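Local coordinates for protein alanine racemase (Actinobacillus succinogenes, PDB 3C3K) that is of unknown function but has a two-lobed periplasmic binding protein-like fold, as in LacI-type regulators, and probably binds a small molecule between its lobes, at residues S112-D117 with F271-S276; I106-A111 with V217-V222; G198-L203 with P230-V235; E240-K245 with H265-K270. All blocks are in the same frame, centred on the assembly; numbering follows the deposited sequence.

Contact 1: residues S112-D117 with F271-S276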
loop_
_atom_site.group_PDB
_atom_site.type_symbol
_atom_site.label_atom_id
_atom_site.label_comp_id
_atom_site.label_asym_id
_atom_site.label_seq_id
_atom_site.Cartn_x
_atom_site.Cartn_y
_atom_site.Cartn_z
ATOM N N SER B 112 -0.112 -5.363 -23.061
ATOM C CA SER B 112 0.840 -6.443 -22.964
ATOM C C SER B 112 1.455 -6.870 -24.273
ATOM O O SER B 112 2.613 -7.216 -24.287
ATOM C CB SER B 112 0.319 -7.636 -22.165
ATOM O OG SER B 112 -1.013 -7.760 -22.485
ATOM N N GLU B 113 0.715 -6.794 -25.388
ATOM C CA GLU B 113 1.321 -7.115 -26.677
ATOM C C GLU B 113 2.361 -6.077 -27.025
ATOM O O GLU B 113 3.354 -6.420 -27.605
ATOM C CB GLU B 113 0.267 -7.230 -27.819
ATOM C CG GLU B 113 -0.768 -8.288 -27.578
ATOM C CD GLU B 113 -1.775 -8.382 -28.713
ATOM O OE1 GLU B 113 -2.206 -7.338 -29.237
ATOM O OE2 GLU B 113 -2.163 -9.507 -29.037
ATOM N N TYR B 114 2.081 -4.807 -26.732
ATOM C CA TYR B 114 3.013 -3.682 -26.922
ATOM C C TYR B 114 4.287 -3.867 -26.132
ATOM O O TYR B 114 5.328 -3.567 -26.621
ATOM C CB TYR B 114 2.411 -2.358 -26.431
ATOM C CG TYR B 114 3.210 -1.150 -26.882
ATOM C CD1 TYR B 114 4.229 -0.625 -26.102
ATOM C CD2 TYR B 114 2.932 -0.537 -28.108
ATOM C CE1 TYR B 114 4.967 0.511 -26.526
ATOM C CE2 TYR B 114 3.653 0.594 -28.557
ATOM C CZ TYR B 114 4.684 1.091 -27.769
ATOM O OH TYR B 114 5.354 2.204 -28.221
ATOM N N VAL B 115 4.176 -4.304 -24.890
ATOM C CA VAL B 115 5.348 -4.730 -24.059
ATOM C C VAL B 115 6.221 -5.746 -24.760
ATOM O O VAL B 115 7.412 -5.529 -24.929
ATOM C CB VAL B 115 4.917 -5.203 -22.684
ATOM C CG1 VAL B 115 6.126 -5.886 -21.960
ATOM C CG2 VAL B 115 4.328 -3.971 -21.871
ATOM N N VAL B 116 5.623 -6.841 -25.206
ATOM C CA VAL B 116 6.355 -7.846 -25.973
ATOM C C VAL B 116 6.940 -7.284 -27.270
ATOM O O VAL B 116 8.105 -7.534 -27.578
ATOM C CB VAL B 116 5.491 -9.053 -26.283
ATOM C CG1 VAL B 116 6.251 -10.043 -27.168
ATOM C CG2 VAL B 116 5.069 -9.712 -24.986
ATOM N N ASP B 117 6.179 -6.497 -28.010
ATOM C CA ASP B 117 6.766 -5.954 -29.228
ATOM C C ASP B 117 8.009 -5.121 -28.926
ATOM O O ASP B 117 8.947 -5.187 -29.691
ATOM C CB ASP B 117 5.793 -5.087 -30.024
ATOM C CG ASP B 117 4.673 -5.864 -30.610
ATOM O OD1 ASP B 117 4.713 -7.115 -30.653
ATOM O OD2 ASP B 117 3.729 -5.197 -31.037
ATOM N N PHE B 271 3.488 3.295 -22.106
ATOM C CA PHE B 271 4.677 2.479 -21.866
ATOM C C PHE B 271 5.727 3.432 -21.495
ATOM O O PHE B 271 6.042 4.288 -22.272
ATOM C CB PHE B 271 5.105 1.812 -23.126
ATOM C CG PHE B 271 6.262 0.923 -22.976
ATOM C CD1 PHE B 271 6.099 -0.364 -22.448
ATOM C CD2 PHE B 271 7.518 1.309 -23.439
ATOM C CE1 PHE B 271 7.145 -1.219 -22.397
ATOM C CE2 PHE B 271 8.596 0.442 -23.388
ATOM C CZ PHE B 271 8.417 -0.813 -22.856
ATOM N N VAL B 272 6.208 3.325 -20.280
ATOM C CA VAL B 272 7.201 4.282 -19.751
ATOM C C VAL B 272 8.563 3.570 -19.655
ATOM O O VAL B 272 8.737 2.641 -18.891
ATOM C CB VAL B 272 6.749 4.838 -18.386
ATOM C CG1 VAL B 272 7.845 5.551 -17.742
ATOM C CG2 VAL B 272 5.489 5.731 -18.560
ATOM N N ARG B 273 9.495 4.006 -20.493
ATOM C CA ARG B 273 10.816 3.382 -20.641
ATOM C C ARG B 273 11.782 3.856 -19.598
ATOM O O ARG B 273 12.073 5.068 -19.511
ATOM C CB ARG B 273 11.424 3.722 -21.983
ATOM C CG ARG B 273 10.444 3.600 -23.106
ATOM C CD ARG B 273 10.824 4.451 -24.343
ATOM N NE ARG B 273 9.950 4.062 -25.438
ATOM C CZ ARG B 273 10.059 2.897 -26.068
ATOM N NH1 ARG B 273 9.203 2.595 -27.032
ATOM N NH2 ARG B 273 11.019 2.032 -25.729
ATOM N N ARG B 274 12.298 2.903 -18.808
ATOM C CA ARG B 274 13.366 3.257 -17.909
ATOM C C ARG B 274 14.624 2.422 -18.148
ATOM O O ARG B 274 14.741 1.766 -19.177
ATOM C CB ARG B 274 12.889 3.203 -16.468
ATOM C CG ARG B 274 11.617 4.044 -16.294
ATOM C CD ARG B 274 11.330 4.333 -14.838
ATOM N NE ARG B 274 10.235 5.293 -14.688
ATOM C CZ ARG B 274 9.033 4.987 -14.228
ATOM N NH1 ARG B 274 8.737 3.730 -13.861
ATOM N NH2 ARG B 274 8.129 5.955 -14.096
ATOM N N GLN B 275 15.534 2.419 -17.192
ATOM C CA GLN B 275 16.818 1.768 -17.359
ATOM C C GLN B 275 16.726 0.240 -17.338
ATOM O O GLN B 275 17.579 -0.421 -17.880
ATOM C CB GLN B 275 17.780 2.292 -16.301
ATOM C CG GLN B 275 19.181 1.618 -16.294
ATOM C CD GLN B 275 20.224 2.475 -15.562
ATOM O OE1 GLN B 275 19.961 2.964 -14.426
ATOM N NE2 GLN B 275 21.381 2.728 -16.232
ATOM N N SER B 276 15.653 -0.302 -16.799
ATOM C CA SER B 276 15.525 -1.766 -16.621
ATOM C C SER B 276 15.276 -2.497 -17.925
ATOM O O SER B 276 15.379 -3.701 -17.977
ATOM C CB SER B 276 14.399 -2.075 -15.642
ATOM O OG SER B 276 13.161 -1.905 -16.295
#

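Contact 2: residues I106-A111 with V217-V222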
loop_
_atom_site.group_PDB
_atom_site.type_symbol
_atom_site.label_atom_id
_atom_site.label_comp_id
_atom_site.label_asym_id
_atom_site.label_seq_id
_atom_site.Cartn_x
_atom_site.Cartn_y
_atom_site.Cartn_z
ATOM N N ILE B 106 -8.033 0.105 -18.383
ATOM C CA ILE B 106 -7.239 0.209 -19.580
ATOM C C ILE B 106 -7.496 -1.033 -20.444
ATOM O O ILE B 106 -8.199 -1.966 -20.015
ATOM C CB ILE B 106 -5.708 0.272 -19.240
ATOM C CG1 ILE B 106 -5.237 -1.079 -18.645
ATOM C CG2 ILE B 106 -5.422 1.499 -18.347
ATOM C CD1 ILE B 106 -3.752 -1.354 -18.703
ATOM N N ASP B 107 -6.884 -1.052 -21.642
ATOM C CA ASP B 107 -6.903 -2.238 -22.503
ATOM C C ASP B 107 -5.657 -3.103 -22.206
ATOM O O ASP B 107 -4.589 -2.849 -22.716
ATOM C CB ASP B 107 -6.876 -1.794 -23.977
ATOM C CG ASP B 107 -6.957 -2.951 -24.946
ATOM O OD1 ASP B 107 -6.690 -4.124 -24.622
ATOM O OD2 ASP B 107 -7.271 -2.685 -26.094
ATOM N N ASP B 108 -5.827 -4.157 -21.425
ATOM C CA ASP B 108 -4.736 -5.005 -20.999
ATOM C C ASP B 108 -4.102 -5.780 -22.126
ATOM O O ASP B 108 -2.887 -6.063 -22.104
ATOM C CB ASP B 108 -5.201 -5.927 -19.897
ATOM C CG ASP B 108 -5.320 -5.188 -18.558
ATOM O OD1 ASP B 108 -4.281 -4.689 -18.149
ATOM O OD2 ASP B 108 -6.409 -5.028 -17.985
ATOM N N VAL B 109 -4.909 -6.189 -23.088
ATOM C CA VAL B 109 -4.350 -6.954 -24.230
ATOM C C VAL B 109 -3.477 -6.086 -25.064
ATOM O O VAL B 109 -2.389 -6.498 -25.356
ATOM C CB VAL B 109 -5.433 -7.586 -25.108
ATOM C CG1 VAL B 109 -4.786 -8.367 -26.322
ATOM C CG2 VAL B 109 -6.145 -8.547 -24.291
ATOM N N ALA B 110 -3.900 -4.850 -25.379
ATOM C CA ALA B 110 -3.049 -3.983 -26.200
ATOM C C ALA B 110 -1.747 -3.614 -25.473
ATOM O O ALA B 110 -0.681 -3.618 -26.100
ATOM C CB ALA B 110 -3.772 -2.680 -26.662
ATOM N N ALA B 111 -1.824 -3.267 -24.185
ATOM C CA ALA B 111 -0.615 -2.955 -23.408
ATOM C C ALA B 111 0.351 -4.126 -23.353
ATOM O O ALA B 111 1.525 -3.890 -23.501
ATOM C CB ALA B 111 -0.965 -2.522 -22.004
ATOM N N VAL B 217 10.419 -5.660 -17.182
ATOM C CA VAL B 217 9.309 -4.742 -17.382
ATOM C C VAL B 217 8.234 -5.089 -16.351
ATOM O O VAL B 217 7.964 -6.275 -16.062
ATOM C CB VAL B 217 8.738 -4.795 -18.846
ATOM C CG1 VAL B 217 7.439 -3.922 -19.007
ATOM C CG2 VAL B 217 9.823 -4.394 -19.832
ATOM N N GLY B 218 7.682 -4.055 -15.733
ATOM C CA GLY B 218 6.566 -4.248 -14.787
ATOM C C GLY B 218 5.189 -3.804 -15.285
ATOM O O GLY B 218 4.905 -3.800 -16.482
ATOM N N PHE B 219 4.286 -3.489 -14.360
ATOM C CA PHE B 219 2.928 -3.081 -14.736
ATOM C C PHE B 219 2.307 -2.204 -13.652
ATOM O O PHE B 219 2.399 -2.521 -12.476
ATOM C CB PHE B 219 2.069 -4.300 -15.043
ATOM C CG PHE B 219 1.073 -4.100 -16.162
ATOM C CD1 PHE B 219 -0.060 -3.323 -15.962
ATOM C CD2 PHE B 219 1.256 -4.701 -17.393
ATOM C CE1 PHE B 219 -1.000 -3.125 -16.991
ATOM C CE2 PHE B 219 0.311 -4.512 -18.463
ATOM C CZ PHE B 219 -0.838 -3.703 -18.228
ATOM N N ASP B 220 1.779 -1.061 -14.060
ATOM C CA ASP B 220 0.940 -0.165 -13.228
ATOM C C ASP B 220 1.497 1.232 -13.054
ATOM O O ASP B 220 0.755 2.182 -12.989
ATOM C CB ASP B 220 0.607 -0.732 -11.848
ATOM C CG ASP B 220 -0.434 -1.855 -11.895
ATOM O OD1 ASP B 220 -1.031 -2.137 -12.931
ATOM O OD2 ASP B 220 -0.663 -2.444 -10.858
ATOM N N GLY B 221 2.807 1.337 -12.891
ATOM C CA GLY B 221 3.447 2.655 -12.786
ATOM C C GLY B 221 3.264 3.200 -11.384
ATOM O O GLY B 221 2.922 4.341 -11.237
ATOM N N VAL B 222 3.426 2.353 -10.349
ATOM C CA VAL B 222 3.339 2.778 -8.932
ATOM C C VAL B 222 4.726 3.251 -8.448
ATOM O O VAL B 222 5.692 3.135 -9.200
ATOM C CB VAL B 222 2.685 1.713 -8.030
ATOM C CG1 VAL B 222 1.204 1.580 -8.367
ATOM C CG2 VAL B 222 3.407 0.286 -8.192
#

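Contact 3: residues G198-L203 with P230-V235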
loop_
_atom_site.group_PDB
_atom_site.type_symbol
_atom_site.label_atom_id
_atom_site.label_comp_id
_atom_site.label_asym_id
_atom_site.label_seq_id
_atom_site.Cartn_x
_atom_site.Cartn_y
_atom_site.Cartn_z
ATOM N N GLY B 198 10.991 -7.411 -7.188
ATOM C CA GLY B 198 11.553 -8.669 -6.665
ATOM C C GLY B 198 12.340 -9.375 -7.748
ATOM O O GLY B 198 13.387 -10.001 -7.494
ATOM N N ALA B 199 11.872 -9.252 -8.988
ATOM C CA ALA B 199 12.658 -9.832 -10.066
ATOM C C ALA B 199 14.046 -9.156 -10.169
ATOM O O ALA B 199 15.058 -9.841 -10.249
ATOM C CB ALA B 199 11.884 -9.819 -11.362
ATOM N N ILE B 200 14.084 -7.828 -10.114
ATOM C CA ILE B 200 15.309 -7.045 -10.133
ATOM C C ILE B 200 16.233 -7.451 -8.963
ATOM O O ILE B 200 17.436 -7.704 -9.143
ATOM C CB ILE B 200 14.984 -5.522 -10.032
ATOM C CG1 ILE B 200 14.302 -5.046 -11.323
ATOM C CG2 ILE B 200 16.261 -4.725 -9.697
ATOM C CD1 ILE B 200 14.070 -3.478 -11.477
ATOM N N GLN B 201 15.670 -7.584 -7.775
ATOM C CA GLN B 201 16.458 -8.119 -6.664
ATOM C C GLN B 201 17.060 -9.515 -6.886
ATOM O O GLN B 201 18.251 -9.735 -6.644
ATOM C CB GLN B 201 15.648 -8.140 -5.389
ATOM C CG GLN B 201 16.570 -8.496 -4.234
ATOM C CD GLN B 201 16.031 -8.195 -2.877
ATOM O OE1 GLN B 201 15.856 -9.102 -2.053
ATOM N NE2 GLN B 201 15.861 -6.909 -2.587
ATOM N N ALA B 202 16.277 -10.484 -7.337
ATOM C CA ALA B 202 16.849 -11.829 -7.598
ATOM C C ALA B 202 17.883 -11.811 -8.720
ATOM O O ALA B 202 18.924 -12.511 -8.695
ATOM C CB ALA B 202 15.729 -12.779 -7.992
ATOM N N LEU B 203 17.615 -11.033 -9.728
ATOM C CA LEU B 203 18.519 -10.930 -10.872
ATOM C C LEU B 203 19.921 -10.405 -10.431
ATOM O O LEU B 203 20.978 -10.977 -10.771
ATOM C CB LEU B 203 17.890 -10.017 -11.927
ATOM C CG LEU B 203 16.803 -10.697 -12.809
ATOM C CD1 LEU B 203 16.261 -9.692 -13.738
ATOM C CD2 LEU B 203 17.351 -11.892 -13.632
ATOM N N PRO B 230 18.115 -0.829 -11.428
ATOM C CA PRO B 230 17.753 0.275 -12.255
ATOM C C PRO B 230 16.246 0.616 -12.068
ATOM O O PRO B 230 15.421 -0.224 -11.664
ATOM C CB PRO B 230 17.934 -0.273 -13.679
ATOM C CG PRO B 230 17.865 -1.772 -13.505
ATOM C CD PRO B 230 18.468 -2.043 -12.208
ATOM N N ALA B 231 15.902 1.848 -12.385
ATOM C CA ALA B 231 14.477 2.236 -12.404
ATOM C C ALA B 231 13.757 1.340 -13.395
ATOM O O ALA B 231 14.341 0.942 -14.380
ATOM C CB ALA B 231 14.316 3.655 -12.797
ATOM N N LEU B 232 12.457 1.127 -13.136
ATOM C CA LEU B 232 11.684 0.070 -13.744
ATOM C C LEU B 232 10.816 0.539 -14.896
ATOM O O LEU B 232 9.949 1.375 -14.695
ATOM C CB LEU B 232 10.835 -0.636 -12.629
ATOM C CG LEU B 232 9.931 -1.674 -13.222
ATOM C CD1 LEU B 232 10.844 -2.836 -13.717
ATOM C CD2 LEU B 232 8.906 -2.073 -12.132
ATOM N N THR B 233 11.124 0.070 -16.121
ATOM C CA THR B 233 10.200 0.158 -17.217
ATOM C C THR B 233 8.883 -0.503 -16.858
ATOM O O THR B 233 8.819 -1.580 -16.254
ATOM C CB THR B 233 10.765 -0.464 -18.463
ATOM O OG1 THR B 233 11.962 0.219 -18.801
ATOM C CG2 THR B 233 9.762 -0.398 -19.679
ATOM N N THR B 234 7.811 0.141 -17.232
ATOM C CA THR B 234 6.519 -0.329 -16.798
ATOM C C THR B 234 5.433 0.141 -17.731
ATOM O O THR B 234 5.651 1.013 -18.605
ATOM C CB THR B 234 6.256 0.132 -15.344
ATOM O OG1 THR B 234 5.058 -0.481 -14.849
ATOM C CG2 THR B 234 6.176 1.697 -15.232
ATOM N N VAL B 235 4.263 -0.472 -17.567
ATOM C CA VAL B 235 3.048 0.054 -18.165
ATOM C C VAL B 235 2.321 0.952 -17.159
ATOM O O VAL B 235 1.743 0.455 -16.199
ATOM C CB VAL B 235 2.108 -1.073 -18.686
ATOM C CG1 VAL B 235 0.912 -0.493 -19.331
ATOM C CG2 VAL B 235 2.835 -1.961 -19.650
#

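Contact 4: residues E240-K245 with H265-K270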
loop_
_atom_site.group_PDB
_atom_site.type_symbol
_atom_site.label_atom_id
_atom_site.label_comp_id
_atom_site.label_asym_id
_atom_site.label_seq_id
_atom_site.Cartn_x
_atom_site.Cartn_y
_atom_site.Cartn_z
ATOM N N GLU B 240 -5.352 7.074 -10.504
ATOM C CA GLU B 240 -6.264 8.057 -9.957
ATOM C C GLU B 240 -7.456 8.415 -10.852
ATOM O O GLU B 240 -8.576 8.495 -10.354
ATOM C CB GLU B 240 -5.515 9.308 -9.547
ATOM C CG GLU B 240 -6.230 10.113 -8.515
ATOM C CD GLU B 240 -5.325 11.196 -7.899
ATOM O OE1 GLU B 240 -4.267 10.858 -7.329
ATOM O OE2 GLU B 240 -5.651 12.392 -8.025
ATOM N N GLN B 241 -7.217 8.686 -12.137
ATOM C CA GLN B 241 -8.294 8.915 -13.138
ATOM C C GLN B 241 -9.273 7.745 -13.266
ATOM O O GLN B 241 -10.459 7.969 -13.380
ATOM C CB GLN B 241 -7.726 9.285 -14.535
ATOM C CG GLN B 241 -6.897 10.634 -14.544
ATOM C CD GLN B 241 -6.619 11.232 -15.951
ATOM O OE1 GLN B 241 -6.667 12.461 -16.147
ATOM N NE2 GLN B 241 -6.321 10.363 -16.931
ATOM N N ILE B 242 -8.792 6.506 -13.229
ATOM C CA ILE B 242 -9.673 5.348 -13.087
ATOM C C ILE B 242 -10.651 5.443 -11.919
ATOM O O ILE B 242 -11.837 5.255 -12.126
ATOM C CB ILE B 242 -8.859 4.027 -13.077
ATOM C CG1 ILE B 242 -8.164 3.839 -14.421
ATOM C CG2 ILE B 242 -9.758 2.756 -12.737
ATOM C CD1 ILE B 242 -7.201 2.725 -14.373
ATOM N N GLY B 243 -10.178 5.729 -10.706
ATOM C CA GLY B 243 -11.092 5.930 -9.551
ATOM C C GLY B 243 -12.005 7.156 -9.694
ATOM O O GLY B 243 -13.191 7.099 -9.374
ATOM N N MET B 244 -11.480 8.277 -10.169
ATOM C CA MET B 244 -12.342 9.472 -10.268
ATOM C C MET B 244 -13.477 9.177 -11.267
ATOM O O MET B 244 -14.645 9.532 -11.026
ATOM C CB MET B 244 -11.515 10.666 -10.723
ATOM C CG MET B 244 -10.417 11.113 -9.772
ATOM S SD MET B 244 -9.350 12.491 -10.382
ATOM C CE MET B 244 -8.804 11.774 -11.790
ATOM N N LYS B 245 -13.142 8.460 -12.344
ATOM C CA LYS B 245 -14.112 8.179 -13.410
ATOM C C LYS B 245 -15.111 7.172 -12.910
ATOM O O LYS B 245 -16.308 7.287 -13.209
ATOM C CB LYS B 245 -13.387 7.754 -14.736
ATOM C CG LYS B 245 -14.341 7.473 -15.981
ATOM C CD LYS B 245 -15.247 8.684 -16.255
ATOM C CE LYS B 245 -15.314 9.072 -17.702
ATOM N NZ LYS B 245 -15.943 10.446 -17.868
ATOM N N HIS B 265 -15.672 2.537 -20.254
ATOM C CA HIS B 265 -14.596 3.471 -20.602
ATOM C C HIS B 265 -13.215 2.800 -20.596
ATOM O O HIS B 265 -12.881 2.037 -19.673
ATOM C CB HIS B 265 -14.531 4.639 -19.626
ATOM C CG HIS B 265 -15.674 5.580 -19.727
ATOM N ND1 HIS B 265 -15.546 6.829 -20.295
ATOM C CD2 HIS B 265 -16.973 5.469 -19.348
ATOM C CE1 HIS B 265 -16.714 7.456 -20.260
ATOM N NE2 HIS B 265 -17.600 6.661 -19.682
ATOM N N LEU B 266 -12.431 3.079 -21.634
ATOM C CA LEU B 266 -11.060 2.636 -21.717
ATOM C C LEU B 266 -10.246 3.879 -21.629
ATOM O O LEU B 266 -10.401 4.746 -22.451
ATOM C CB LEU B 266 -10.770 1.961 -23.041
ATOM C CG LEU B 266 -11.150 0.465 -23.089
ATOM C CD1 LEU B 266 -10.778 -0.009 -24.473
ATOM C CD2 LEU B 266 -10.490 -0.371 -22.084
ATOM N N LEU B 267 -9.395 3.974 -20.625
ATOM C CA LEU B 267 -8.459 5.092 -20.457
ATOM C C LEU B 267 -7.051 4.699 -20.985
ATOM O O LEU B 267 -6.694 3.494 -20.989
ATOM C CB LEU B 267 -8.404 5.561 -18.977
ATOM C CG LEU B 267 -9.711 6.034 -18.321
ATOM C CD1 LEU B 267 -9.388 6.679 -17.014
ATOM C CD2 LEU B 267 -10.548 7.061 -19.164
ATOM N N PRO B 268 -6.280 5.690 -21.521
ATOM C CA PRO B 268 -4.982 5.339 -22.162
ATOM C C PRO B 268 -3.945 4.898 -21.155
ATOM O O PRO B 268 -3.815 5.527 -20.136
ATOM C CB PRO B 268 -4.486 6.657 -22.839
ATOM C CG PRO B 268 -5.526 7.744 -22.541
ATOM C CD PRO B 268 -6.595 7.142 -21.575
ATOM N N TRP B 269 -3.224 3.814 -21.459
ATOM C CA TRP B 269 -2.007 3.421 -20.746
ATOM C C TRP B 269 -0.804 3.994 -21.462
ATOM O O TRP B 269 -0.883 4.275 -22.648
ATOM C CB TRP B 269 -1.898 1.899 -20.713
ATOM C CG TRP B 269 -1.999 1.294 -22.074
ATOM C CD1 TRP B 269 -3.134 0.847 -22.689
ATOM C CD2 TRP B 269 -0.923 1.088 -23.005
ATOM N NE1 TRP B 269 -2.840 0.389 -23.949
ATOM C CE2 TRP B 269 -1.481 0.507 -24.156
ATOM C CE3 TRP B 269 0.465 1.337 -22.965
ATOM C CZ2 TRP B 269 -0.712 0.179 -25.280
ATOM C CZ3 TRP B 269 1.250 1.019 -24.092
ATOM C CH2 TRP B 269 0.651 0.467 -25.244
ATOM N N LYS B 270 0.323 4.102 -20.782
ATOM C CA LYS B 270 1.537 4.567 -21.424
ATOM C C LYS B 270 2.671 3.604 -21.105
ATOM O O LYS B 270 2.829 3.168 -19.964
ATOM C CB LYS B 270 1.874 6.028 -20.987
ATOM C CG LYS B 270 2.966 6.658 -21.854
ATOM C CD LYS B 270 3.479 8.086 -21.415
ATOM C CE LYS B 270 4.090 8.902 -22.653
ATOM N NZ LYS B 270 3.576 10.395 -22.674
#

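Contact 1: residues S112-D117 with F271-S276
An aromatic and aliphatic packing contact joins Tyr114 and Val115 of helix 108-121 to Phe271 of strand 270-272, within the carboxy-terminal lobe of a periplasmic binding protein-like fold. The strand pairs antiparallel with strand 234-236, and the helix packs against this two-stranded ribbon, partly buried, where Val115 also touches Val235. Tyr114 and Phe271 form an offset edge-to-face pair, the edge of the tyrosine turned toward the phenylalanine face, with centroids 5.6 Å apart and planes at 62°. Phe271 holds CG anti to its backbone N (chi1 -178°), which carries its ring toward the helix. The closest touch is Tyr114 CE1 on Phe271 CB at 3.6 Å. The next residue, Val115, sets its CG2 at the edge of the Phe271 ring, 4.0 Å from Phe271 CE1, and a beta-branched residue suits the place because it is short and stiff. Tyrosine suits the border, since its carbon edge packs inward while its hydroxyl sits toward the more exposed Arg273. Trp269 meets the Tyr114 ring edge-to-face as well. Arg273, just beyond the strand, extends its chain, and its guanidinium lies by the Phe271 ring, with Phe271 CE2 3.7 Å above its plane, offset toward the rim.

Contact 2: residues I106-A111 with V217-V222
Phe219 reaches from the loop after strand 215-217 to the start of helix 108-121 and meets three side chains there with the far end of its ring. Ile106 comes from the opposite direction and places CD1 at the ring edge, near its plane, 3.7 Å from Phe219 CE1. Its CG1 lies between the backbone N and the carbonyl carbon (chi1 67°), which aims the long branch at the phenylalanine. Ala111 adds its CB at 4.0 Å from Phe219 CZ, and a small methyl leaves room for the ring end between helix and loop. The third neighbour is polar: Asp108 OD1 stands 3.6 Å from Phe219 CZ, with carboxylate and ring planes 41° apart.

That aspartate is not left to a hydrocarbon partner. OD1 makes a salt bridge with Arg142, whose guanidinium also forms a cation-pi interaction with Phe219, so one arginine steadies both the acid and the ring. Just before the helix, Asp107 is its N-cap: the N-H of Ala110 meets Asp107 OD1 at 3.0 Å in a nearly straight bond of 170°, from above the carboxylate plane. On the other segment, Asp220 OD1 is held by Gln237, while its OD2 hydrogen-bonds a glycerol; a bound glycerol also lies about 4 Å from the Phe219 side chain. Glycerol probably came from the crystallisation liquor, though its position is consistent with a pocket at this point. A buried aromatic between a connection linking the lobes and a loop at the pocket is consistent with the interlobe cleft of periplasmic binding protein-like folds.

Contact 3: residues G198-L203 with P230-V235
Ile200 meets no aromatic ring or charged plane across this contact; the ring it touches is the saturated, puckered one of Pro230, and the planar group is that proline's carbonyl. Ile200 CG2 packs at 4.3 Å from Pro230 CD, and the other branch brings CD1 within 3.5 Å of Pro230 O. The same Ile200 CD1 touches Leu232 CD1 at 4.0 Å, the two side chains lying aslant, and a buried, flexible leucine suits the place. Ile200 turns CG1 beside its backbone N (chi1 -69°) and extends it; this points CD1 at both Pro230 O and Leu232. A cis peptide bond precedes Pro230, turning the chain just before the contact.

Helix 193-205 is the connection of a beta-alpha-beta crossover between the neighbouring parallel strands 187-190 and 215-217, and Val216 of the latter touches both Ile200 and Leu232. The loop ahead of strand 234-236 thus packs against the helix and last strand of the crossover. Next to Ile200 in sequence, Gln201 hydrogen-bonds Gln226 of the second subunit at the dimer contact. Between the two segments no hydrogen bond forms, and Pro230 O accepts instead from Thr228 OG1; the contact therefore rests on dispersion and exclusion of water.

Contact 4: residues E240-K245 with H265-K270
Lys245 and His265 cross at about a right angle, the aliphatic end of the lysine laid over one face of the imidazole. Its CE stands 3.6 Å from the ring centroid and 27° off the normal, a CH-pi contact displaced toward the rim, with CE to His265 CE1 as the closest pair at 3.3 Å. The lysine leaves the helix with CG anti to its backbone N, then bends at chi2 (55°) and chi3, and these bends carry CE over the ring. Its NZ remains 4.4 Å from His265 ND1. The methylene next to the ammonium group is probably polarised, which would make it a better partner for a pi face; a protonated histidine would weaken that attraction.

Leu267 approaches the same helix differently. Its side chain and that of Ile242 run past one another, pointing opposite ways, and it presses CD1 toward the backbone, 3.8 Å from Ile242 N, while Ile242 CG1 lies 4.0 Å away from that methyl. Gln241 contributes its CB, also at 4.0 Å from Leu267 CD1, a polar residue using its aliphatic base here and keeping its amide for the surface. Helix 239-254 thereby packs on the six-stranded parallel sheet of the amino-terminal lobe at its border, over strands 264-266 and 102-105. His265 and Leu267 are hydrogen-bonded through their backbones to the adjacent strand 102-105, and Val104 of that strand touches both Lys245 and Leu267. Away from the sheet, Glu240 OE2 forms a salt bridge with Lys32 of helix 21-35.

In the fold
Contacts 1 and 2 share helix 108-121, their centres about 9 Å apart, and meet where Val115 CG1 touches Val217 CG1 at 3.8 Å. Contact 3 joins contact 1 through the ribbon of strands 234-236 and 270-272 and, just beyond it, Arg274 NH1, 2.8 Å from Leu232 O; it joins contact 2 through Gly218 N and Thr233 O, 2.8 Å apart. Contact 4 lies on the other lobe, its centre about 24 Å from that of contact 3, but residues 265-270 run toward contact 1, where Trp269 CH2 lies 3.4 Å from Tyr114 CG. Contact 2, its centre about 12 Å from contact 4's, probably sits nearest the cleft between the lobes, where the glycerol is bound.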